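Local coordinates for carbohydrate kinase, FGGY (Novosphingobium aromaticivorans, PDB 3H6E), which is probably a carbohydrate kinase of the FGGY family, expected to transfer a phosphate group to a sugar, at residues A[110-115]-A[186-191]. Residues are numbered along the deposited sequence; the frame is centred on the assembly and turned at random.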
ATOM      1  N   SER A 110      -0.471  17.152  19.275  1.00 30.32           N
ATOM      2  CA  SER A 110      -1.362  18.263  19.615  1.00 32.82           C
ATOM      3  C   SER A 110      -1.186  19.464  18.693  1.00 30.77           C
ATOM      4  O   SER A 110      -1.834  20.493  18.872  1.00 31.94           O
ATOM      5  CB  SER A 110      -1.189  18.684  21.084  1.00 33.67           C
ATOM      6  OG  SER A 110       0.156  19.036  21.370  1.00 35.06           O
ATOM      7  N   GLN A 111      -0.321  19.321  17.697  1.00 30.35           N
ATOM      8  CA  GLN A 111      -0.012  20.425  16.795  1.00 30.02           C
ATOM      9  C   GLN A 111      -0.246  20.049  15.320  1.00 28.54           C
ATOM     10  O   GLN A 111       0.005  20.843  14.412  1.00 27.94           O
ATOM     11  CB  GLN A 111       1.415  20.927  17.071  1.00 29.30           C
ATOM     12  CG  GLN A 111       2.141  21.553  15.909  1.00 28.68           C
ATOM     13  CD  GLN A 111       2.808  20.518  15.035  1.00 31.21           C
ATOM     14  OE1 GLN A 111       2.564  19.317  15.177  1.00 30.43           O
ATOM     15  NE2 GLN A 111       3.659  20.972  14.129  1.00 32.12           N
ATOM     16  N   ARG A 112      -0.766  18.844  15.096  1.00 27.68           N
ATOM     17  CA  ARG A 112      -1.091  18.368  13.751  1.00 25.91           C
ATOM     18  C   ARG A 112      -2.284  19.104  13.125  1.00 26.14           C
ATOM     19  O   ARG A 112      -3.118  19.682  13.830  1.00 25.01           O
ATOM     20  CB  ARG A 112      -1.372  16.863  13.780  1.00 26.81           C
ATOM     21  CG  ARG A 112      -0.141  15.997  14.023  1.00 26.45           C
ATOM     22  CD  ARG A 112      -0.528  14.554  14.341  1.00 25.23           C
ATOM     23  NE  ARG A 112      -0.832  13.759  13.150  1.00 25.37           N
ATOM     24  CZ  ARG A 112      -2.059  13.461  12.724  1.00 25.91           C
ATOM     25  NH1 ARG A 112      -3.126  13.892  13.381  1.00 25.85           N
ATOM     26  NH2 ARG A 112      -2.221  12.722  11.633  1.00 23.56           N
ATOM     27  N   ASP A 113      -2.354  19.082  11.796  1.00 24.17           N
ATOM     28  CA  ASP A 113      -3.483  19.661  11.071  1.00 23.87           C
ATOM     29  C   ASP A 113      -4.707  18.764  11.217  1.00 24.01           C
ATOM     30  O   ASP A 113      -4.582  17.613  11.617  1.00 24.35           O
ATOM     31  CB  ASP A 113      -3.140  19.828   9.590  1.00 24.41           C
ATOM     32  CG  ASP A 113      -2.236  21.006   9.332  1.00 24.84           C
ATOM     33  OD1 ASP A 113      -2.215  21.931  10.163  1.00 28.31           O
ATOM     34  OD2 ASP A 113      -1.550  21.012   8.293  1.00 26.45           O
ATOM     35  N   PRO A 114      -5.899  19.290  10.893  1.00 24.25           N
ATOM     36  CA  PRO A 114      -7.114  18.475  11.008  1.00 23.92           C
ATOM     37  C   PRO A 114      -7.126  17.380   9.942  1.00 23.97           C
ATOM     38  O   PRO A 114      -6.585  17.582   8.854  1.00 23.47           O
ATOM     39  CB  PRO A 114      -8.245  19.480  10.735  1.00 23.57           C
ATOM     40  CG  PRO A 114      -7.619  20.837  10.825  1.00 22.19           C
ATOM     41  CD  PRO A 114      -6.194  20.649  10.414  1.00 23.99           C
ATOM     42  N   PHE A 115      -7.737  16.242  10.249  1.00 22.31           N
ATOM     43  CA  PHE A 115      -7.808  15.137   9.300  1.00 25.49           C
ATOM     44  C   PHE A 115      -8.505  15.557   8.005  1.00 25.35           C
ATOM     45  O   PHE A 115      -8.333  14.928   6.960  1.00 25.11           O
ATOM     46  CB  PHE A 115      -8.522  13.935   9.926  1.00 24.98           C
ATOM     47  CG  PHE A 115      -8.794  12.820   8.957  1.00 25.54           C
ATOM     48  CD1 PHE A 115     -10.003  12.750   8.284  1.00 26.17           C
ATOM     49  CD2 PHE A 115      -7.840  11.844   8.719  1.00 24.95           C
ATOM     50  CE1 PHE A 115     -10.258  11.724   7.394  1.00 27.01           C
ATOM     51  CE2 PHE A 115      -8.084  10.819   7.829  1.00 23.58           C
ATOM     52  CZ  PHE A 115      -9.296  10.758   7.164  1.00 26.14           C
ATOM     53  N   SER A 186       0.880  20.400   3.474  1.00 20.37           N
ATOM     54  CA  SER A 186      -0.091  20.786   4.487  1.00 22.51           C
ATOM     55  C   SER A 186       0.289  22.104   5.165  1.00 25.60           C
ATOM     56  O   SER A 186       1.463  22.491   5.181  1.00 25.11           O
ATOM     57  CB  SER A 186      -0.236  19.685   5.535  1.00 23.59           C
ATOM     58  OG  SER A 186       1.001  19.425   6.169  1.00 23.87           O
ATOM     59  N   PRO A 187      -0.710  22.803   5.721  1.00 25.62           N
ATOM     60  CA  PRO A 187      -0.449  24.015   6.499  1.00 24.80           C
ATOM     61  C   PRO A 187       0.671  23.775   7.502  1.00 26.11           C
ATOM     62  O   PRO A 187       1.564  24.611   7.639  1.00 28.50           O
ATOM     63  CB  PRO A 187      -1.767  24.236   7.236  1.00 24.54           C
ATOM     64  CG  PRO A 187      -2.796  23.665   6.333  1.00 25.60           C
ATOM     65  CD  PRO A 187      -2.151  22.512   5.612  1.00 25.59           C
HETATM   66  N   MSE A 188       0.623  22.637   8.185  1.00 25.16           N
HETATM   67  CA  MSE A 188       1.604  22.316   9.215  1.00 27.37           C
HETATM   68  C   MSE A 188       3.028  22.234   8.676  1.00 27.38           C
HETATM   69  O   MSE A 188       3.938  22.862   9.212  1.00 27.24           O
HETATM   70  CB  MSE A 188       1.256  20.999   9.911  1.00 26.22           C
HETATM   71  CG  MSE A 188       2.270  20.609  10.975  1.00 28.49           C
HETATM   72 SE   MSE A 188       2.164  18.751  11.557  1.00 38.58          SE
HETATM   73  CE  MSE A 188       2.606  17.870   9.872  1.00 26.82           C
ATOM     74  N   ALA A 189       3.216  21.446   7.623  1.00 26.89           N
ATOM     75  CA  ALA A 189       4.544  21.239   7.053  1.00 26.67           C
ATOM     76  C   ALA A 189       5.148  22.549   6.552  1.00 25.79           C
ATOM     77  O   ALA A 189       6.363  22.737   6.588  1.00 25.48           O
ATOM     78  CB  ALA A 189       4.487  20.213   5.935  1.00 23.73           C
ATOM     79  N   LYS A 190       4.292  23.447   6.077  1.00 25.69           N
ATOM     80  CA  LYS A 190       4.738  24.763   5.632  1.00 26.83           C
ATOM     81  C   LYS A 190       5.121  25.611   6.842  1.00 27.53           C
ATOM     82  O   LYS A 190       6.214  26.173   6.905  1.00 25.41           O
ATOM     83  CB  LYS A 190       3.642  25.455   4.819  1.00 22.65           C
ATOM     84  CG  LYS A 190       3.473  24.884   3.423  1.00 24.71           C
ATOM     85  CD  LYS A 190       2.266  25.465   2.703  1.00 22.46           C
ATOM     86  CE  LYS A 190       2.269  25.034   1.238  1.00 23.43           C
ATOM     87  NZ  LYS A 190       1.028  25.424   0.509  1.00 24.53           N
ATOM     88  N   ARG A 191       4.206  25.670   7.804  1.00 25.43           N
ATOM     89  CA  ARG A 191       4.373  26.430   9.037  1.00 27.87           C
ATOM     90  C   ARG A 191       5.715  26.154   9.726  1.00 28.92           C
ATOM     91  O   ARG A 191       6.427  27.083  10.123  1.00 25.04           O
ATOM     92  CB  ARG A 191       3.234  26.068   9.989  1.00 29.38           C
ATOM     93  CG  ARG A 191       2.613  27.232  10.712  1.00 29.89           C
ATOM     94  CD  ARG A 191       1.619  26.729  11.744  1.00 32.31           C
ATOM     95  NE  ARG A 191       2.260  25.861  12.729  1.00 33.62           N
ATOM     96  CZ  ARG A 191       1.946  24.586  12.924  1.00 32.31           C
ATOM     97  NH1 ARG A 191       0.985  24.018  12.209  1.00 33.27           N
ATOM     98  NH2 ARG A 191       2.587  23.880  13.842  1.00 33.36           N
TER
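The guanidinium of Arg191 meets the side-chain amide of Gln111 at its edge, the amide carbon lying in the guanidinium plane and the two flat groups standing nearly perpendicular, 86° apart. The two side chains run antiparallel alongside one another; both are long and polar, suiting a surface edge where aliphatic parts can pack. Gln111 also lies roughly perpendicular to the side chain of Met188, a selenomethionine. The Asp113 carboxylate, its CG anti to the carbonyl carbon (chi1 -76°), carries the polar contact: OD2 takes the backbone N-H of Met188 through its syn lone pair, N to OD2 2.7 Å, at 157°. A short acidic side chain suits this place, because the partly positive N-H groups of this short helix's first turn would probably favour a nearby carboxylate. Asp113 OD2 also touches the Pro187 ring, nearest at CD, 3.1 Å away; proline fits a first turn, where its missing N-H costs nothing. Ser186 is the N-cap, its OG accepting a weak bond from Ala189 N (3.3 Å) while also bonding Asp176 O. Asp113 OD1 lies 4.3 Å from Arg191 NH1, too far for a salt bridge. Extended through chi1 and chi2, Met188 carries SE to 3.9 Å from Arg112 CA. The Arg112 guanidinium pairs with Asp176. Within the FGGY N-terminal domain, the contact joins the loop between helices 102-109 and 115-118 to helix 187-191, just after strand 184-185.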